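Local coordinates for probable zinc protease (Pseudomonas aeruginosa, PDB 4NNZ), which probably acts as a zinc metallopeptidase of the M16 family, forming one subunit of the heterodimeric protease PA0371-PA0372, at residues L12-L16 with F211-W216; V30-R36 with N188-V194; L339-P344 with I402-R407. One frame throughout, in Å; residues are numbered along the deposited sequence.

Interaction 1. Residues L12-L16 with F211-W216; sequences LDNGL and FGEIPW
A 3:5 beta hairpin joining strands 7-11 and 17-22 meets the loop that leaves helix 200-211. Its tip is a type I turn with a G1 bulge: G15 N bonds to L12 O at 2.9 Å, and L12 N to L16 O at 2.7 Å. G15 sits at phi/psi 94/2, where a CB would jam against the preceding carbonyl. Residues F211-I214 make a second type I turn, closed by I214 N to F211 O at 2.9 Å. N14, chi1 p, plugs into it. Its ND2 gives a very short, nearly straight hydrogen bond to I214 O (2.5 Å) and a weak one to F211 O (2.9 Å), while N14 OD1 takes a weak bond from L16 N (3.4 Å). The side-chain amide is thus engaged at both ends. Beside it, L16 CD2 makes an off-centre CH-pi contact 4.2 Å from the centroid of the F211 ring (chi1 m), which also rests on M111 of helix 100-112. On the outer side, N14 O abuts the W216 ring edge, 3.1 Å from CD1.

Interaction 2. Residues V30-R36 with N188-V194; sequences VSQLWYR and NNATLVV
Strands 28-35 and 190-196 are antiparallel neighbours inside the six-stranded mixed sheet of the N-terminal M16 domain; the axes of 30-35 and 190-194 approach to 4.6 Å at 164°. V30 O receives a CA-H...O contact from V194 CA (3.4 Å). S31 faces V194 in a non-hydrogen-bonded pair, its OG 3.9 Å from L192 CD1. Q32 and V193 form a hydrogen-bonded pair, with Q32 N to V193 O at 3.0 Å and V193 N to Q32 O at 3.1 Å. L33, chi1 t, pairs with L192 and brings CD1 to 2.9 Å from T191 O, a tight contact, and 4.0 Å from A190 CB. W34, chi1 m, pairs with T191 (W34 N to T191 O 2.9 Å, T191 N to W34 O 2.8 Å), and its NE1 bonds back to Q32 OE1 at 2.9 Å. Y35 CD1 packs 3.7 Å from A190 CB, and its ring stacks on Y185. Thus S31, L33 and Y35 face helix 100-112, whereas Q32, W34 and V193 meet helix 367-379 on the other face. Beyond the strand, R36 N still bonds to N189 O (3.0 Å). The R36 guanidinium lies over N189 CA and A190 N, with NH1 bonded to N188 O at 3.3 Å and NH2 weakly to the same oxygen at 3.4 Å. N189 ND2 gives R36 O a weak bond (3.2 Å) besides its stronger one to W184 O. One water bridges the ends, donating to R36 O at 2.9 Å and N189 OD1 at 2.5 Å.

Interaction 3. Residues L339-P344 with I402-R407; sequences LKQNPP and IQKAAR
Q403 lays its side chain across the C-terminal end of helix 325-341, which packs on helix 399-409 in the five-stranded C-terminal alpha/beta half of the M16 fold. Helical geometry stops at N342 (phi/psi -126/112), and P343 and P344 continue extended, with psi near 134° and 149°. P344, at i+4 from K340, has no N-H to give. Q403 NE2 supplies the donor instead, bonding to K340 O at 3.0 Å, with the side chain at chi1 144° and chi2 t. CA atoms pair K340 with R407 (5.2 Å) and P343 with Q403 (5.3 Å). Apolar contacts flank the bond: L339 CB on A406 CB at 4.0 Å, and P344 CG on I402 CG2 at 3.9 Å. Inward, L339 and I402 share I271 of helix 262-276, and P344 and I402 share I349 of helix 346-364. K340 stretches over the other helix, CG 3.8 Å from R407 CA and CE 3.2 Å from A406 O. The Q403 amide presses on the proline ring, NE2 3.0 Å from P343 CD.

Interactions 1 and 2 are neighbours, their centres 13 Å apart, and along the chain interaction 2 is nested inside the loop that interaction 1 closes. They share the support of helix 100-112 and touch directly: F211 CE2 lies 4.0 Å from L192 CD2, and W216 CD1 3.4 Å from N188 CG. Interaction 2 is buried sheet core, held by regular backbone pairing; interaction 1, at the sheet's margin, relies on one asparagine amide between two turns. Interaction 3 stands apart, about 39 Å from interaction 2 between centres and across the chain's centre. There too a side-chain amide meets a backbone carbonyl, but it joins two helices in a partly buried surface contact.

Interaction 1. Residues L12-L16 with F211-W216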
loop_
_atom_site.group_PDB
_atom_site.type_symbol
_atom_site.label_atom_id
_atom_site.label_comp_id
_atom_site.label_asym_id
_atom_site.label_seq_id
_atom_site.Cartn_x
_atom_site.Cartn_y
_atom_site.Cartn_z
ATOM N N LEU A 12 -30.022 -13.359 11.830
ATOM C CA LEU A 12 -30.431 -14.623 11.302
ATOM C C LEU A 12 -29.381 -15.648 11.498
ATOM O O LEU A 12 -28.279 -15.360 11.882
ATOM C CB LEU A 12 -30.749 -14.528 9.837
ATOM C CG LEU A 12 -31.758 -13.460 9.508
ATOM C CD1 LEU A 12 -32.285 -13.699 8.127
ATOM C CD2 LEU A 12 -32.903 -13.463 10.480
ATOM N N ASP A 13 -29.761 -16.874 11.226
ATOM C CA ASP A 13 -28.937 -18.022 11.461
ATOM C C ASP A 13 -27.705 -17.969 10.639
ATOM O O ASP A 13 -26.679 -18.427 11.077
ATOM C CB ASP A 13 -29.705 -19.279 11.127
ATOM C CG ASP A 13 -30.319 -19.907 12.331
ATOM O OD1 ASP A 13 -29.860 -19.623 13.457
ATOM O OD2 ASP A 13 -31.266 -20.693 12.138
ATOM N N ASN A 14 -27.811 -17.402 9.449
ATOM C CA ASN A 14 -26.680 -17.325 8.545
ATOM C C ASN A 14 -25.751 -16.205 8.933
ATOM O O ASN A 14 -24.707 -16.049 8.376
ATOM C CB ASN A 14 -27.079 -17.293 7.070
ATOM C CG ASN A 14 -28.069 -16.225 6.755
ATOM O OD1 ASN A 14 -28.358 -15.388 7.564
ATOM N ND2 ASN A 14 -28.607 -16.273 5.573
ATOM N N GLY A 15 -26.110 -15.490 9.972
ATOM C CA GLY A 15 -25.272 -14.435 10.481
ATOM C C GLY A 15 -25.571 -13.069 9.955
ATOM O O GLY A 15 -24.933 -12.119 10.308
ATOM N N LEU A 16 -26.584 -12.969 9.130
ATOM C CA LEU A 16 -27.041 -11.694 8.698
ATOM C C LEU A 16 -27.565 -11.020 9.905
ATOM O O LEU A 16 -28.248 -11.617 10.662
ATOM C CB LEU A 16 -28.163 -11.880 7.719
ATOM C CG LEU A 16 -28.726 -10.595 7.164
ATOM C CD1 LEU A 16 -27.613 -9.778 6.563
ATOM C CD2 LEU A 16 -29.745 -10.914 6.120
ATOM N N PHE A 211 -33.833 -14.096 2.847
ATOM C CA PHE A 211 -32.424 -14.262 3.115
ATOM C C PHE A 211 -32.066 -15.544 3.845
ATOM O O PHE A 211 -30.942 -15.989 3.805
ATOM C CB PHE A 211 -31.913 -13.078 3.922
ATOM C CG PHE A 211 -31.930 -11.786 3.188
ATOM C CD1 PHE A 211 -31.031 -11.537 2.203
ATOM C CD2 PHE A 211 -32.835 -10.814 3.501
ATOM C CE1 PHE A 211 -31.036 -10.351 1.527
ATOM C CE2 PHE A 211 -32.849 -9.621 2.830
ATOM C CZ PHE A 211 -31.948 -9.393 1.840
ATOM N N GLY A 212 -33.029 -16.146 4.506
ATOM C CA GLY A 212 -32.773 -17.195 5.460
ATOM C C GLY A 212 -32.098 -18.374 4.839
ATOM O O GLY A 212 -31.323 -19.061 5.454
ATOM N N GLU A 213 -32.449 -18.578 3.596
ATOM C CA GLU A 213 -32.013 -19.660 2.759
ATOM C C GLU A 213 -30.538 -19.621 2.497
ATOM O O GLU A 213 -29.920 -20.628 2.280
ATOM C CB GLU A 213 -32.770 -19.630 1.434
ATOM C CG GLU A 213 -33.440 -18.305 1.078
ATOM C CD GLU A 213 -34.921 -18.307 1.363
ATOM O OE1 GLU A 213 -35.643 -19.107 0.741
ATOM O OE2 GLU A 213 -35.369 -17.511 2.207
ATOM N N ILE A 214 -30.017 -18.418 2.416
ATOM C CA ILE A 214 -28.654 -18.196 2.028
ATOM C C ILE A 214 -27.726 -18.616 3.125
ATOM O O ILE A 214 -27.861 -18.233 4.258
ATOM C CB ILE A 214 -28.426 -16.728 1.691
ATOM C CG1 ILE A 214 -29.600 -16.198 0.885
ATOM C CG2 ILE A 214 -27.106 -16.561 0.985
ATOM C CD1 ILE A 214 -29.297 -15.102 -0.101
ATOM N N PRO A 215 -26.716 -19.474 2.686
ATOM C CA PRO A 215 -25.889 -20.003 3.765
ATOM C C PRO A 215 -24.670 -19.203 4.110
ATOM O O PRO A 215 -24.147 -18.506 3.293
ATOM C CB PRO A 215 -25.463 -21.327 3.225
ATOM C CG PRO A 215 -25.135 -21.025 1.853
ATOM C CD PRO A 215 -26.214 -20.147 1.387
ATOM N N TRP A 216 -24.221 -19.347 5.331
ATOM C CA TRP A 216 -23.055 -18.709 5.857
ATOM C C TRP A 216 -21.842 -19.184 5.103
ATOM O O TRP A 216 -21.787 -20.306 4.690
ATOM C CB TRP A 216 -22.996 -19.169 7.279
ATOM C CG TRP A 216 -21.986 -18.642 8.120
ATOM C CD1 TRP A 216 -22.116 -17.645 8.972
ATOM C CD2 TRP A 216 -20.680 -19.152 8.288
ATOM N NE1 TRP A 216 -20.965 -17.441 9.639
ATOM C CE2 TRP A 216 -20.060 -18.370 9.234
ATOM C CE3 TRP A 216 -19.969 -20.185 7.709
ATOM C CZ2 TRP A 216 -18.772 -18.570 9.614
ATOM C CZ3 TRP A 216 -18.716 -20.380 8.079
ATOM C CH2 TRP A 216 -18.115 -19.582 9.025
#

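Interaction 2. Residues V30-R36 with N188-V194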
loop_
_atom_site.group_PDB
_atom_site.type_symbol
_atom_site.label_atom_id
_atom_site.label_comp_id
_atom_site.label_asym_id
_atom_site.label_seq_id
_atom_site.Cartn_x
_atom_site.Cartn_y
_atom_site.Cartn_z
ATOM N N VAL A 30 -37.462 2.476 4.047
ATOM C CA VAL A 30 -36.141 2.502 3.474
ATOM C C VAL A 30 -35.462 1.171 3.745
ATOM O O VAL A 30 -35.461 0.704 4.838
ATOM C CB VAL A 30 -35.361 3.752 3.975
ATOM C CG1 VAL A 30 -34.084 3.455 4.725
ATOM C CG2 VAL A 30 -35.073 4.673 2.842
ATOM N N SER A 31 -34.887 0.578 2.729
ATOM C CA SER A 31 -34.181 -0.655 2.911
ATOM C C SER A 31 -32.781 -0.520 2.405
ATOM O O SER A 31 -32.597 -0.231 1.267
ATOM C CB SER A 31 -34.885 -1.739 2.126
ATOM O OG SER A 31 -34.563 -3.012 2.604
ATOM N N GLN A 32 -31.768 -0.722 3.226
ATOM C CA GLN A 32 -30.413 -0.607 2.721
ATOM C C GLN A 32 -29.614 -1.852 2.928
ATOM O O GLN A 32 -29.752 -2.454 3.955
ATOM C CB GLN A 32 -29.690 0.494 3.422
ATOM C CG GLN A 32 -30.535 1.629 3.858
ATOM C CD GLN A 32 -29.700 2.831 4.120
ATOM O OE1 GLN A 32 -28.562 2.717 4.469
ATOM N NE2 GLN A 32 -30.263 3.982 3.933
ATOM N N LEU A 33 -28.746 -2.244 1.996
ATOM C CA LEU A 33 -27.953 -3.391 2.435
ATOM C C LEU A 33 -26.468 -3.093 2.545
ATOM O O LEU A 33 -25.910 -2.682 1.591
ATOM C CB LEU A 33 -28.191 -4.573 1.538
ATOM C CG LEU A 33 -27.564 -5.902 1.904
ATOM C CD1 LEU A 33 -27.478 -6.083 3.390
ATOM C CD2 LEU A 33 -28.361 -7.027 1.330
ATOM N N TRP A 34 -25.824 -3.307 3.691
ATOM C CA TRP A 34 -24.444 -2.889 3.835
ATOM C C TRP A 34 -23.522 -4.064 3.962
ATOM O O TRP A 34 -23.639 -4.836 4.859
ATOM C CB TRP A 34 -24.297 -2.047 5.084
ATOM C CG TRP A 34 -24.987 -0.771 5.020
ATOM C CD1 TRP A 34 -26.298 -0.581 5.003
ATOM C CD2 TRP A 34 -24.397 0.512 4.942
ATOM N NE1 TRP A 34 -26.583 0.715 4.921
ATOM C CE2 TRP A 34 -25.423 1.419 4.876
ATOM C CE3 TRP A 34 -23.096 0.977 4.911
ATOM C CZ2 TRP A 34 -25.203 2.754 4.794
ATOM C CZ3 TRP A 34 -22.881 2.280 4.824
ATOM C CH2 TRP A 34 -23.919 3.167 4.759
ATOM N N TYR A 35 -22.573 -4.172 3.059
ATOM C CA TYR A 35 -21.623 -5.247 3.065
ATOM C C TYR A 35 -20.315 -4.711 3.558
ATOM O O TYR A 35 -19.929 -3.655 3.188
ATOM C CB TYR A 35 -21.404 -5.761 1.673
ATOM C CG TYR A 35 -22.503 -6.578 1.077
ATOM C CD1 TYR A 35 -22.641 -7.914 1.359
ATOM C CD2 TYR A 35 -23.375 -6.020 0.187
ATOM C CE1 TYR A 35 -23.638 -8.654 0.790
ATOM C CE2 TYR A 35 -24.368 -6.754 -0.387
ATOM C CZ TYR A 35 -24.492 -8.070 -0.083
ATOM O OH TYR A 35 -25.492 -8.759 -0.672
ATOM N N ARG A 36 -19.623 -5.441 4.403
ATOM C CA ARG A 36 -18.356 -4.983 4.897
ATOM C C ARG A 36 -17.205 -5.354 3.995
ATOM O O ARG A 36 -16.371 -6.141 4.332
ATOM C CB ARG A 36 -18.134 -5.524 6.279
ATOM C CG ARG A 36 -19.155 -5.087 7.269
ATOM C CD ARG A 36 -18.980 -5.840 8.551
ATOM N NE ARG A 36 -20.201 -6.502 8.929
ATOM C CZ ARG A 36 -20.293 -7.788 9.185
ATOM N NH1 ARG A 36 -19.240 -8.561 9.102
ATOM N NH2 ARG A 36 -21.439 -8.297 9.524
ATOM N N ASN A 188 -23.028 -13.223 6.544
ATOM C CA ASN A 188 -22.334 -12.937 7.756
ATOM C C ASN A 188 -21.366 -11.799 7.571
ATOM O O ASN A 188 -20.679 -11.424 8.479
ATOM C CB ASN A 188 -21.664 -14.170 8.311
ATOM C CG ASN A 188 -20.891 -14.939 7.280
ATOM O OD1 ASN A 188 -21.444 -15.442 6.335
ATOM N ND2 ASN A 188 -19.611 -15.056 7.488
ATOM N N ASN A 189 -21.324 -11.248 6.374
ATOM C CA ASN A 189 -20.592 -10.033 6.128
ATOM C C ASN A 189 -21.472 -8.845 5.881
ATOM O O ASN A 189 -21.020 -7.856 5.420
ATOM C CB ASN A 189 -19.632 -10.206 4.975
ATOM C CG ASN A 189 -18.462 -9.287 5.067
ATOM O OD1 ASN A 189 -18.025 -8.955 6.133
ATOM N ND2 ASN A 189 -17.971 -8.859 3.953
ATOM N N ALA A 190 -22.740 -8.959 6.179
ATOM C CA ALA A 190 -23.687 -7.967 5.759
ATOM C C ALA A 190 -24.662 -7.509 6.811
ATOM O O ALA A 190 -24.926 -8.193 7.750
ATOM C CB ALA A 190 -24.422 -8.459 4.542
ATOM N N THR A 191 -25.172 -6.309 6.650
ATOM C CA THR A 191 -26.214 -5.799 7.520
ATOM C C THR A 191 -27.398 -5.290 6.747
ATOM O O THR A 191 -27.235 -4.547 5.855
ATOM C CB THR A 191 -25.737 -4.660 8.400
ATOM O OG1 THR A 191 -24.595 -5.072 9.107
ATOM C CG2 THR A 191 -26.730 -4.380 9.391
ATOM N N LEU A 192 -28.595 -5.683 7.124
ATOM C CA LEU A 192 -29.780 -5.215 6.483
ATOM C C LEU A 192 -30.383 -4.214 7.400
ATOM O O LEU A 192 -30.538 -4.481 8.549
ATOM C CB LEU A 192 -30.747 -6.347 6.316
ATOM C CG LEU A 192 -32.129 -5.920 5.870
ATOM C CD1 LEU A 192 -32.082 -5.292 4.509
ATOM C CD2 LEU A 192 -33.063 -7.095 5.874
ATOM N N VAL A 193 -30.690 -3.033 6.893
ATOM C CA VAL A 193 -31.264 -2.008 7.721
ATOM C C VAL A 193 -32.586 -1.543 7.200
ATOM O O VAL A 193 -32.702 -1.248 6.050
ATOM C CB VAL A 193 -30.347 -0.806 7.847
ATOM C CG1 VAL A 193 -30.932 0.152 8.843
ATOM C CG2 VAL A 193 -28.996 -1.257 8.309
ATOM N N VAL A 194 -33.594 -1.518 8.054
ATOM C CA VAL A 194 -34.911 -1.072 7.647
ATOM C C VAL A 194 -35.506 -0.008 8.534
ATOM O O VAL A 194 -35.637 -0.198 9.717
ATOM C CB VAL A 194 -35.886 -2.247 7.580
ATOM C CG1 VAL A 194 -37.198 -1.817 6.993
ATOM C CG2 VAL A 194 -35.304 -3.355 6.746
HETATM O O HOH W 1 -15.834 -7.832 6.685
HETATM O O HOH W 2 -23.472 -10.126 9.432
#

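Interaction 3. Residues L339-P344 with I402-R407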
loop_
_atom_site.group_PDB
_atom_site.type_symbol
_atom_site.label_atom_id
_atom_site.label_comp_id
_atom_site.label_asym_id
_atom_site.label_seq_id
_atom_site.Cartn_x
_atom_site.Cartn_y
_atom_site.Cartn_z
ATOM N N LEU A 339 -4.066 26.590 19.607
ATOM C CA LEU A 339 -4.816 25.612 20.326
ATOM C C LEU A 339 -3.974 24.901 21.331
ATOM O O LEU A 339 -4.460 24.531 22.358
ATOM C CB LEU A 339 -5.427 24.612 19.387
ATOM C CG LEU A 339 -6.456 25.195 18.459
ATOM C CD1 LEU A 339 -6.726 24.231 17.328
ATOM C CD2 LEU A 339 -7.709 25.515 19.216
ATOM N N LYS A 340 -2.739 24.606 20.984
ATOM C CA LYS A 340 -1.854 23.947 21.904
ATOM C C LYS A 340 -1.531 24.809 23.074
ATOM O O LYS A 340 -1.474 24.334 24.174
ATOM C CB LYS A 340 -0.564 23.570 21.213
ATOM C CG LYS A 340 -0.713 22.493 20.184
ATOM C CD LYS A 340 0.449 22.526 19.234
ATOM C CE LYS A 340 0.643 21.191 18.584
ATOM N NZ LYS A 340 2.056 20.802 18.618
ATOM N N GLN A 341 -1.216 26.063 22.802
ATOM C CA GLN A 341 -0.943 27.049 23.829
ATOM C C GLN A 341 -2.117 27.467 24.669
ATOM O O GLN A 341 -1.983 27.646 25.855
ATOM C CB GLN A 341 -0.331 28.294 23.226
ATOM C CG GLN A 341 1.174 28.317 23.196
ATOM C CD GLN A 341 1.699 29.296 22.175
ATOM O OE1 GLN A 341 1.049 29.561 21.188
ATOM N NE2 GLN A 341 2.870 29.846 22.419
ATOM N N ASN A 342 -3.250 27.717 24.044
ATOM C CA ASN A 342 -4.385 28.244 24.773
ATOM C C ASN A 342 -5.647 27.450 24.629
ATOM O O ASN A 342 -6.282 27.456 23.580
ATOM C CB ASN A 342 -4.671 29.648 24.303
ATOM C CG ASN A 342 -3.422 30.437 24.112
ATOM O OD1 ASN A 342 -2.468 30.212 24.816
ATOM N ND2 ASN A 342 -3.403 31.326 23.144
ATOM N N PRO A 343 -6.076 26.832 25.705
ATOM C CA PRO A 343 -7.317 26.091 25.665
ATOM C C PRO A 343 -8.421 27.046 25.315
ATOM O O PRO A 343 -8.439 28.133 25.842
ATOM C CB PRO A 343 -7.471 25.664 27.104
ATOM C CG PRO A 343 -6.084 25.404 27.526
ATOM C CD PRO A 343 -5.245 26.428 26.841
ATOM N N PRO A 344 -9.296 26.678 24.405
ATOM C CA PRO A 344 -10.416 27.519 24.019
ATOM C C PRO A 344 -11.468 27.613 25.100
ATOM O O PRO A 344 -11.653 26.674 25.836
ATOM C CB PRO A 344 -10.990 26.770 22.839
ATOM C CG PRO A 344 -10.708 25.364 23.145
ATOM C CD PRO A 344 -9.390 25.339 23.823
ATOM N N ILE A 402 -9.443 19.234 24.460
ATOM C CA ILE A 402 -9.144 19.799 23.190
ATOM C C ILE A 402 -7.697 20.164 23.131
ATOM O O ILE A 402 -7.032 19.844 22.184
ATOM C CB ILE A 402 -10.030 21.024 22.949
ATOM C CG1 ILE A 402 -11.423 20.564 22.615
ATOM C CG2 ILE A 402 -9.535 21.907 21.826
ATOM C CD1 ILE A 402 -12.348 21.688 22.294
ATOM N N GLN A 403 -7.207 20.858 24.141
ATOM C CA GLN A 403 -5.828 21.295 24.109
ATOM C C GLN A 403 -4.935 20.086 24.078
ATOM O O GLN A 403 -3.983 20.046 23.368
ATOM C CB GLN A 403 -5.515 22.237 25.281
ATOM C CG GLN A 403 -4.128 22.118 25.897
ATOM C CD GLN A 403 -3.843 23.126 26.960
ATOM O OE1 GLN A 403 -4.162 22.936 28.119
ATOM N NE2 GLN A 403 -3.217 24.204 26.569
ATOM N N LYS A 404 -5.269 19.090 24.856
ATOM C CA LYS A 404 -4.486 17.887 24.880
ATOM C C LYS A 404 -4.431 17.166 23.566
ATOM O O LYS A 404 -3.401 16.713 23.187
ATOM C CB LYS A 404 -5.047 16.966 25.933
ATOM C CG LYS A 404 -4.102 15.912 26.434
ATOM C CD LYS A 404 -4.864 14.808 27.137
ATOM C CE LYS A 404 -4.916 13.558 26.289
ATOM N NZ LYS A 404 -5.695 13.754 25.043
ATOM N N ALA A 405 -5.539 17.041 22.873
ATOM C CA ALA A 405 -5.530 16.393 21.580
ATOM C C ALA A 405 -4.695 17.141 20.576
ATOM O O ALA A 405 -4.012 16.538 19.793
ATOM C CB ALA A 405 -6.934 16.199 21.060
ATOM N N ALA A 406 -4.770 18.459 20.599
ATOM C CA ALA A 406 -3.999 19.287 19.692
ATOM C C ALA A 406 -2.525 19.163 19.892
ATOM O O ALA A 406 -1.784 19.208 18.963
ATOM C CB ALA A 406 -4.406 20.726 19.812
ATOM N N ARG A 407 -2.106 19.072 21.132
ATOM C CA ARG A 407 -0.713 18.902 21.416
ATOM C C ARG A 407 -0.205 17.591 20.936
ATOM O O ARG A 407 0.921 17.471 20.540
ATOM C CB ARG A 407 -0.457 18.980 22.893
ATOM C CG ARG A 407 -0.501 20.361 23.477
ATOM C CD ARG A 407 -0.664 20.240 24.966
ATOM N NE ARG A 407 0.579 19.795 25.547
ATOM C CZ ARG A 407 1.678 20.528 25.533
ATOM N NH1 ARG A 407 1.644 21.736 24.981
ATOM N NH2 ARG A 407 2.801 20.065 26.070
#